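Local coordinates for protein isomaltose glucohydrolase (Kribbella flavida, PDB 5Z3E) that hydrolyses the alpha-1,6-glucosidic linkage of isomaltose from its non-reducing end, releasing beta-D-glucose and D-glucose during intracellular breakdown of a cyclic tetrasaccharide, at residues Q315-S320 and A355-H360; G351-Q356 and W383-Y388; D295-G300 and A336-R341. The protein carries 1 engineered substitution. All blocks are in the same frame, centred on the assembly; numbering follows the deposited sequence.

Contact 1: Q315-S320 and A355-H360; sequences QWILLS and AQVPHH. Engineered in segment 355-360: A355 (natural residue Glu).
Q315 and V357 form the hydrogen-bonded pair of a two-stranded antiparallel ladder, Q315 N giving to V357 O at 2.9 Å with a nearly straight N-H (175°) and V357 N returning a bond to Q315 O. The next pair, W316 with Q356, is non-hydrogen-bonded; its side chains lie on one face of the ladder, those of Q315 and V357 on the other. Q356 can be followed outward along the indole. Its CG stands between the backbone N and carbonyl carbon (chi1 62°), which lays the chain over the ring: CB sits 3.7 Å from the centroid of the W316 five-membered ring, close to the ring normal, a CH-pi contact; CG passes near NE1; CD lies above the NE1 corner, and NE2 slants out over the rim, 3.5 Å from CZ2 of W316, the amide plane turned 44° from the ring. Water 1, in the indole plane, accepts from W316 NE1 at 2.9 Å and weakly from Q356 NE2. Q356 OE1 turns to a weak bond from G314 N. The engineered A355, where the natural glutamate is the inferred proton acceptor, places CB 4.0 Å from W316 CZ3 over the same ring face. Were W316 an alanine, Q356 and A355 would probably lose the ring they lie on, and water 1 its indole donor. On the Q315 face, Q315 OE1 takes H360 N at 3.0 Å from above its carbonyl plane, not on a lone pair. As the strand turns into helix 317-329, I317 N bonds to A355 O, while water 2 joins that oxygen to L318 N. The carbonyl at the catalytic position is therefore gripped by I317 N and water 2 while lying over the rim of the indole face that Q356 CB and A355 CB also touch.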
# COMPACT_ATOMS: atom_id res chain seq x y z
N GLN A 315 -0.44 1.70 17.18
CA GLN A 315 -1.00 2.71 16.28
C GLN A 315 -0.04 2.94 15.13
O GLN A 315 1.12 3.27 15.36
CB GLN A 315 -1.21 4.01 17.07
CG GLN A 315 -2.20 3.87 18.20
CD GLN A 315 -2.03 4.99 19.22
OE1 GLN A 315 -0.98 5.05 19.86
NE2 GLN A 315 -3.03 5.83 19.40
N TRP A 316 -0.54 2.77 13.90
CA TRP A 316 0.33 2.75 12.73
C TRP A 316 0.33 4.08 12.00
O TRP A 316 -0.71 4.58 11.55
CB TRP A 316 -0.13 1.63 11.79
CG TRP A 316 0.33 0.28 12.28
CD1 TRP A 316 -0.03 -0.39 13.42
CD2 TRP A 316 1.30 -0.55 11.62
NE1 TRP A 316 0.67 -1.57 13.51
CE2 TRP A 316 1.48 -1.69 12.42
CE3 TRP A 316 2.00 -0.44 10.42
CZ2 TRP A 316 2.33 -2.71 12.05
CZ3 TRP A 316 2.85 -1.44 10.07
CH2 TRP A 316 3.01 -2.58 10.87
N ILE A 317 1.52 4.64 11.82
CA ILE A 317 1.70 5.90 11.14
C ILE A 317 1.06 5.86 9.74
O ILE A 317 0.36 6.79 9.33
CB ILE A 317 3.18 6.32 11.07
CG1 ILE A 317 3.67 6.90 12.41
CG2 ILE A 317 3.42 7.32 9.97
CD1 ILE A 317 3.64 5.98 13.59
N LEU A 318 1.32 4.78 8.99
CA LEU A 318 0.85 4.72 7.61
C LEU A 318 -0.67 4.72 7.55
O LEU A 318 -1.25 5.19 6.58
CB LEU A 318 1.50 3.54 6.88
CG LEU A 318 1.06 2.14 7.29
CD1 LEU A 318 -0.15 1.69 6.48
CD2 LEU A 318 2.19 1.15 7.12
N LEU A 319 -1.33 4.14 8.56
CA LEU A 319 -2.78 4.08 8.59
C LEU A 319 -3.38 5.42 9.02
O LEU A 319 -4.43 5.81 8.49
CB LEU A 319 -3.28 2.95 9.46
CG LEU A 319 -2.97 1.54 8.95
CD1 LEU A 319 -3.51 0.52 9.91
CD2 LEU A 319 -3.53 1.32 7.54
N SER A 320 -2.74 6.13 9.95
CA SER A 320 -3.17 7.50 10.23
C SER A 320 -3.02 8.39 9.01
O SER A 320 -3.87 9.23 8.74
CB SER A 320 -2.38 8.04 11.41
OG SER A 320 -2.72 7.35 12.58
N ALA A 355 7.19 2.28 12.26
CA ALA A 355 6.01 1.63 11.71
C ALA A 355 4.77 1.93 12.57
O ALA A 355 3.69 2.21 12.07
CB ALA A 355 6.21 0.14 11.62
N GLN A 356 4.94 1.84 13.89
CA GLN A 356 3.85 1.98 14.83
C GLN A 356 4.39 2.47 16.15
O GLN A 356 5.60 2.37 16.39
CB GLN A 356 3.11 0.68 15.03
CG GLN A 356 3.97 -0.45 15.63
CD GLN A 356 3.15 -1.66 15.98
OE1 GLN A 356 2.23 -1.60 16.81
NE2 GLN A 356 3.44 -2.79 15.33
N VAL A 357 3.50 2.97 16.98
CA VAL A 357 3.83 3.41 18.36
C VAL A 357 2.86 2.77 19.32
O VAL A 357 1.73 2.45 18.98
CB VAL A 357 3.80 4.93 18.48
CG1 VAL A 357 4.93 5.55 17.65
CG2 VAL A 357 2.46 5.53 18.15
N PRO A 358 3.28 2.64 20.59
CA PRO A 358 2.47 1.92 21.58
C PRO A 358 1.68 2.81 22.52
O PRO A 358 1.38 2.37 23.63
CB PRO A 358 3.54 1.16 22.32
CG PRO A 358 4.70 2.11 22.41
CD PRO A 358 4.69 2.78 21.02
N HIS A 359 1.37 4.07 22.15
CA HIS A 359 0.64 4.95 23.07
C HIS A 359 -0.68 4.33 23.49
O HIS A 359 -1.08 4.45 24.64
CB HIS A 359 0.38 6.34 22.50
CG HIS A 359 1.57 7.05 21.97
ND1 HIS A 359 2.72 7.13 22.67
CD2 HIS A 359 1.81 7.71 20.81
CE1 HIS A 359 3.63 7.81 21.96
NE2 HIS A 359 3.06 8.16 20.82
N HIS A 360 -1.36 3.71 22.55
CA HIS A 360 -2.50 2.87 22.85
C HIS A 360 -2.24 1.51 22.23
O HIS A 360 -1.90 1.43 21.05
CB HIS A 360 -3.82 3.45 22.31
CG HIS A 360 -5.01 2.66 22.71
ND1 HIS A 360 -5.71 1.84 21.85
CD2 HIS A 360 -5.61 2.52 23.91
CE1 HIS A 360 -6.68 1.23 22.49
NE2 HIS A 360 -6.64 1.64 23.76
O HOH W 1 0.38 -3.86 15.32
O HOH W 2 3.42 3.05 9.52

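Contact 2: G351-Q356 and W383-Y388. Engineered in segment 351-356: A355 (natural residue Glu).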
# COMPACT_ATOMS: atom_id res chain seq x y z
N GLY A 351 14.10 12.56 13.29
CA GLY A 351 13.01 12.74 12.30
C GLY A 351 12.47 11.46 11.76
O GLY A 351 11.57 11.48 10.92
N ASP A 352 13.01 10.33 12.22
CA ASP A 352 12.56 9.05 11.65
C ASP A 352 11.20 8.65 12.21
O ASP A 352 10.90 8.85 13.40
CB ASP A 352 13.57 7.94 11.98
CG ASP A 352 14.88 8.08 11.25
OD1 ASP A 352 14.96 8.82 10.26
OD2 ASP A 352 15.81 7.37 11.65
N LEU A 353 10.39 8.05 11.33
CA LEU A 353 9.05 7.62 11.69
C LEU A 353 9.02 6.12 11.83
O LEU A 353 9.44 5.39 10.90
CB LEU A 353 8.03 8.05 10.62
CG LEU A 353 7.74 9.54 10.56
CD1 LEU A 353 7.00 9.86 9.28
CD2 LEU A 353 6.95 10.00 11.77
N PRO A 354 8.53 5.61 12.95
CA PRO A 354 8.40 4.17 13.15
C PRO A 354 7.24 3.61 12.33
O PRO A 354 6.37 4.35 11.85
CB PRO A 354 8.10 4.03 14.63
CG PRO A 354 7.41 5.27 14.93
CD PRO A 354 8.01 6.37 14.09
N ALA A 355 7.19 2.28 12.26
CA ALA A 355 6.01 1.63 11.71
C ALA A 355 4.77 1.93 12.57
O ALA A 355 3.69 2.21 12.07
CB ALA A 355 6.21 0.14 11.62
N GLN A 356 4.94 1.84 13.89
CA GLN A 356 3.85 1.98 14.83
C GLN A 356 4.39 2.47 16.15
O GLN A 356 5.60 2.37 16.39
CB GLN A 356 3.11 0.68 15.03
CG GLN A 356 3.97 -0.45 15.63
CD GLN A 356 3.15 -1.66 15.98
OE1 GLN A 356 2.23 -1.60 16.81
NE2 GLN A 356 3.44 -2.79 15.33
N TRP A 383 7.82 3.23 4.28
CA TRP A 383 6.41 3.44 3.95
C TRP A 383 5.79 4.52 4.85
O TRP A 383 4.98 5.33 4.41
CB TRP A 383 5.69 2.10 4.04
CG TRP A 383 4.26 2.07 3.56
CD1 TRP A 383 3.56 3.05 2.94
CD2 TRP A 383 3.36 0.95 3.70
NE1 TRP A 383 2.27 2.62 2.70
CE2 TRP A 383 2.12 1.33 3.16
CE3 TRP A 383 3.48 -0.32 4.26
CZ2 TRP A 383 1.01 0.51 3.19
CZ3 TRP A 383 2.35 -1.13 4.30
CH2 TRP A 383 1.14 -0.71 3.79
N SER A 384 6.19 4.59 6.12
CA SER A 384 5.71 5.68 6.98
C SER A 384 6.06 7.04 6.39
O SER A 384 5.22 7.94 6.35
CB SER A 384 6.30 5.58 8.38
OG SER A 384 5.78 4.49 9.08
N HIS A 385 7.31 7.18 5.97
CA HIS A 385 7.76 8.41 5.34
C HIS A 385 7.08 8.69 4.01
O HIS A 385 6.74 9.83 3.71
CB HIS A 385 9.28 8.40 5.22
CG HIS A 385 9.98 8.54 6.54
ND1 HIS A 385 10.11 9.77 7.16
CD2 HIS A 385 10.50 7.63 7.40
CE1 HIS A 385 10.70 9.60 8.32
NE2 HIS A 385 10.96 8.32 8.51
N GLY A 386 6.88 7.64 3.21
CA GLY A 386 6.17 7.84 1.96
C GLY A 386 4.77 8.34 2.17
O GLY A 386 4.31 9.25 1.46
N MET A 387 4.06 7.75 3.12
CA MET A 387 2.70 8.18 3.41
C MET A 387 2.64 9.58 3.99
O MET A 387 1.72 10.35 3.69
CB MET A 387 2.00 7.21 4.36
CG MET A 387 1.80 5.85 3.88
SD MET A 387 0.82 5.73 2.31
CE MET A 387 -0.76 6.20 2.88
N TYR A 388 3.62 9.94 4.82
CA TYR A 388 3.71 11.30 5.32
C TYR A 388 3.82 12.29 4.15
O TYR A 388 3.11 13.31 4.11
CB TYR A 388 4.91 11.46 6.26
CG TYR A 388 5.05 12.88 6.72
CD1 TYR A 388 4.29 13.35 7.76
CD2 TYR A 388 5.90 13.77 6.07
CE1 TYR A 388 4.37 14.68 8.15
CE2 TYR A 388 5.98 15.08 6.43
CZ TYR A 388 5.25 15.54 7.48
OH TYR A 388 5.29 16.87 7.86
O HOH W 2 3.42 3.05 9.52
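L353 lies obliquely over the imidazole of H385. Its CB stands 4.0 Å from the ring centroid and 26° off the normal, a CH-pi contact displaced toward the rim. CG and CD1 stay over the same face, CD1 above the ND1-CE1 side, and CD1 also packs on Y388 CB at 4.0 Å. The same imidazole meets backbone at its edge: G351 O lies in the ring plane 3.3 Å from CE1, and D352 CA is also in plane, near NE2. H385 ND1 is bonded to S45 OG, which helps fix the ring's rotation. One helical residue earlier, S384 OG is anti to its carbonyl carbon (chi1 -70°), a setting that brings the hydroxyl to the loop, where it donates to P354 O at 2.8 Å. The donor stands 45° out of that carbonyl plane, so the bond does not follow a lone pair. Water 2 donates to S384 OG and to O of the engineered A355, extending the serine's hold by one more residue. In this family's (alpha/alpha)6-barrel catalytic domain, the loop between helix 333-344 and strand 356-357 packs against helix 382-394 through L353 and P354; helix 32-52 packs against H385, Y388 and D352, its H44 bonding to D352 OD1, while I317 of helix 317-329 packs against S384.

Contact 3: D295-G300 and A336-R341; sequences DLDVDG and ALRHLR
With CG of D297 anti to the backbone N (chi1 -172°) and CG of H339 anti to its carbonyl carbon, the carboxylate and imidazole approach from opposite directions. H339 NE2 donates to D297 OD2 at 2.6 Å; the N-H angle of 169° makes the bond nearly straight. It arrives on the syn side, slightly off the carboxylate plane, and the oxygen lies almost in the ring plane, though the two planes differ by 52°. H339 ND1 is held by G335 O; with an acceptor at each nitrogen the ring's rotation is set and H339 is probably doubly protonated, which would suit its carboxylate partner. This His-carboxylate pair joins the first strand of the hairpin 297-298/301-302 to helix 333-344, away from the annotated catalytic residues. G300, in the hairpin turn, has a positive phi, where a side chain would press on the preceding carbonyl, and its O approaches H339 CD2 at 3.3 Å. R338, its chain extended through chi2, then bent at chi3, reaches the turn through water, though it also touches a crystal neighbour. NH2 donates to water 4, which donates weakly to D299 O, and to water 5, which accepts weakly from G300 N; water 3 donates to D297 OD2 and accepts weakly from R338 NH1. The direct D297 OD2 to R338 NH1 distance, 4.4 Å, is too long for a salt bridge.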
# COMPACT_ATOMS: atom_id res chain seq x y z
N ASP A 295 -13.84 2.61 15.42
CA ASP A 295 -13.39 1.31 15.89
C ASP A 295 -11.89 1.21 16.08
O ASP A 295 -11.44 0.39 16.87
CB ASP A 295 -13.85 0.20 14.96
CG ASP A 295 -15.36 0.04 14.91
OD1 ASP A 295 -16.08 0.72 15.67
OD2 ASP A 295 -15.83 -0.76 14.09
N LEU A 296 -11.13 2.01 15.34
CA LEU A 296 -9.69 1.80 15.23
C LEU A 296 -8.82 3.02 15.48
O LEU A 296 -7.62 2.86 15.67
CB LEU A 296 -9.33 1.19 13.88
CG LEU A 296 -9.92 -0.20 13.63
CD1 LEU A 296 -9.66 -0.58 12.16
CD2 LEU A 296 -9.35 -1.28 14.57
N ASP A 297 -9.37 4.23 15.48
CA ASP A 297 -8.57 5.45 15.61
C ASP A 297 -8.62 5.93 17.04
O ASP A 297 -9.68 6.27 17.53
CB ASP A 297 -9.12 6.50 14.65
CG ASP A 297 -8.28 7.74 14.52
OD1 ASP A 297 -7.31 7.93 15.23
OD2 ASP A 297 -8.64 8.55 13.63
N VAL A 298 -7.49 5.94 17.71
CA VAL A 298 -7.40 6.44 19.08
C VAL A 298 -6.47 7.64 19.06
O VAL A 298 -5.28 7.53 18.79
CB VAL A 298 -6.90 5.35 20.04
CG1 VAL A 298 -6.75 5.91 21.45
CG2 VAL A 298 -7.88 4.18 20.03
N ASP A 299 -7.06 8.80 19.32
CA ASP A 299 -6.32 10.05 19.41
C ASP A 299 -5.53 10.42 18.17
O ASP A 299 -4.55 11.14 18.25
CB ASP A 299 -5.36 10.05 20.63
CG ASP A 299 -6.03 9.76 21.91
OD1 ASP A 299 -7.15 10.28 22.11
OD2 ASP A 299 -5.38 9.06 22.75
N GLY A 300 -5.97 9.94 17.01
CA GLY A 300 -5.27 10.20 15.77
C GLY A 300 -4.41 9.06 15.28
O GLY A 300 -3.97 9.11 14.14
N ALA A 336 -7.98 15.84 8.39
CA ALA A 336 -6.71 15.48 7.76
C ALA A 336 -5.54 16.04 8.55
O ALA A 336 -4.56 15.34 8.84
CB ALA A 336 -6.68 15.95 6.33
N LEU A 337 -5.63 17.33 8.92
CA LEU A 337 -4.57 17.98 9.65
C LEU A 337 -4.36 17.35 11.02
O LEU A 337 -3.23 17.24 11.47
CB LEU A 337 -4.87 19.48 9.81
CG LEU A 337 -4.67 20.29 8.53
CD1 LEU A 337 -5.34 21.65 8.68
CD2 LEU A 337 -3.17 20.47 8.26
N ARG A 338 -5.44 16.95 11.70
CA ARG A 338 -5.27 16.32 12.99
C ARG A 338 -4.42 15.06 12.88
O ARG A 338 -3.57 14.77 13.72
CB ARG A 338 -6.62 16.03 13.62
CG ARG A 338 -6.52 15.39 15.00
CD ARG A 338 -7.83 15.39 15.78
NE ARG A 338 -8.83 14.52 15.17
CZ ARG A 338 -8.99 13.23 15.45
NH1 ARG A 338 -9.94 12.55 14.85
NH2 ARG A 338 -8.22 12.61 16.34
N HIS A 339 -4.67 14.28 11.83
CA HIS A 339 -3.88 13.08 11.61
C HIS A 339 -2.45 13.38 11.19
O HIS A 339 -1.54 12.69 11.62
CB HIS A 339 -4.63 12.14 10.63
CG HIS A 339 -5.87 11.57 11.25
ND1 HIS A 339 -7.09 12.23 11.29
CD2 HIS A 339 -6.05 10.44 11.98
CE1 HIS A 339 -7.95 11.51 11.99
NE2 HIS A 339 -7.35 10.42 12.42
N LEU A 340 -2.25 14.41 10.38
CA LEU A 340 -0.90 14.84 10.03
C LEU A 340 -0.12 15.23 11.29
O LEU A 340 1.05 14.86 11.44
CB LEU A 340 -0.94 15.97 9.04
CG LEU A 340 0.41 16.42 8.51
CD1 LEU A 340 0.99 15.36 7.58
CD2 LEU A 340 0.31 17.77 7.81
N ARG A 341 -0.75 15.99 12.18
CA ARG A 341 -0.09 16.42 13.42
C ARG A 341 0.28 15.21 14.27
O ARG A 341 1.35 15.15 14.86
CB ARG A 341 -0.97 17.38 14.20
CG ARG A 341 -1.18 18.72 13.55
CD ARG A 341 -2.03 19.63 14.45
NE ARG A 341 -2.37 20.87 13.77
CZ ARG A 341 -3.58 21.16 13.30
NH1 ARG A 341 -4.58 20.30 13.47
NH2 ARG A 341 -3.77 22.27 12.63
O HOH W 3 -10.83 10.09 13.52
O HOH W 4 -5.90 13.62 17.77
O HOH W 5 -9.24 9.91 16.87

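Contacts 1 and 2 have centres about 9 Å apart, and share A355, Q356 and water 2. They hold the inferred proton-acceptor position between helix 317-329 and helix 382-394, which themselves meet where L318 CD2 lies 3.5 Å from W383 CE3. Within contact 1, the W316 side chain is about 10 Å from that of E198, the inferred proton donor, and about 11 Å from that of D195, a predicted proton acceptor. Contact 3, centred about 10 Å from contact 1, is tied to helix 317-329 by a hydrogen bond between S320 OG and G300 O (2.7 Å), and to the ladder by the weak bond from Q315 NE2 to V298 O. Contacts 2 and 3 touch through packing of Y388 on L340.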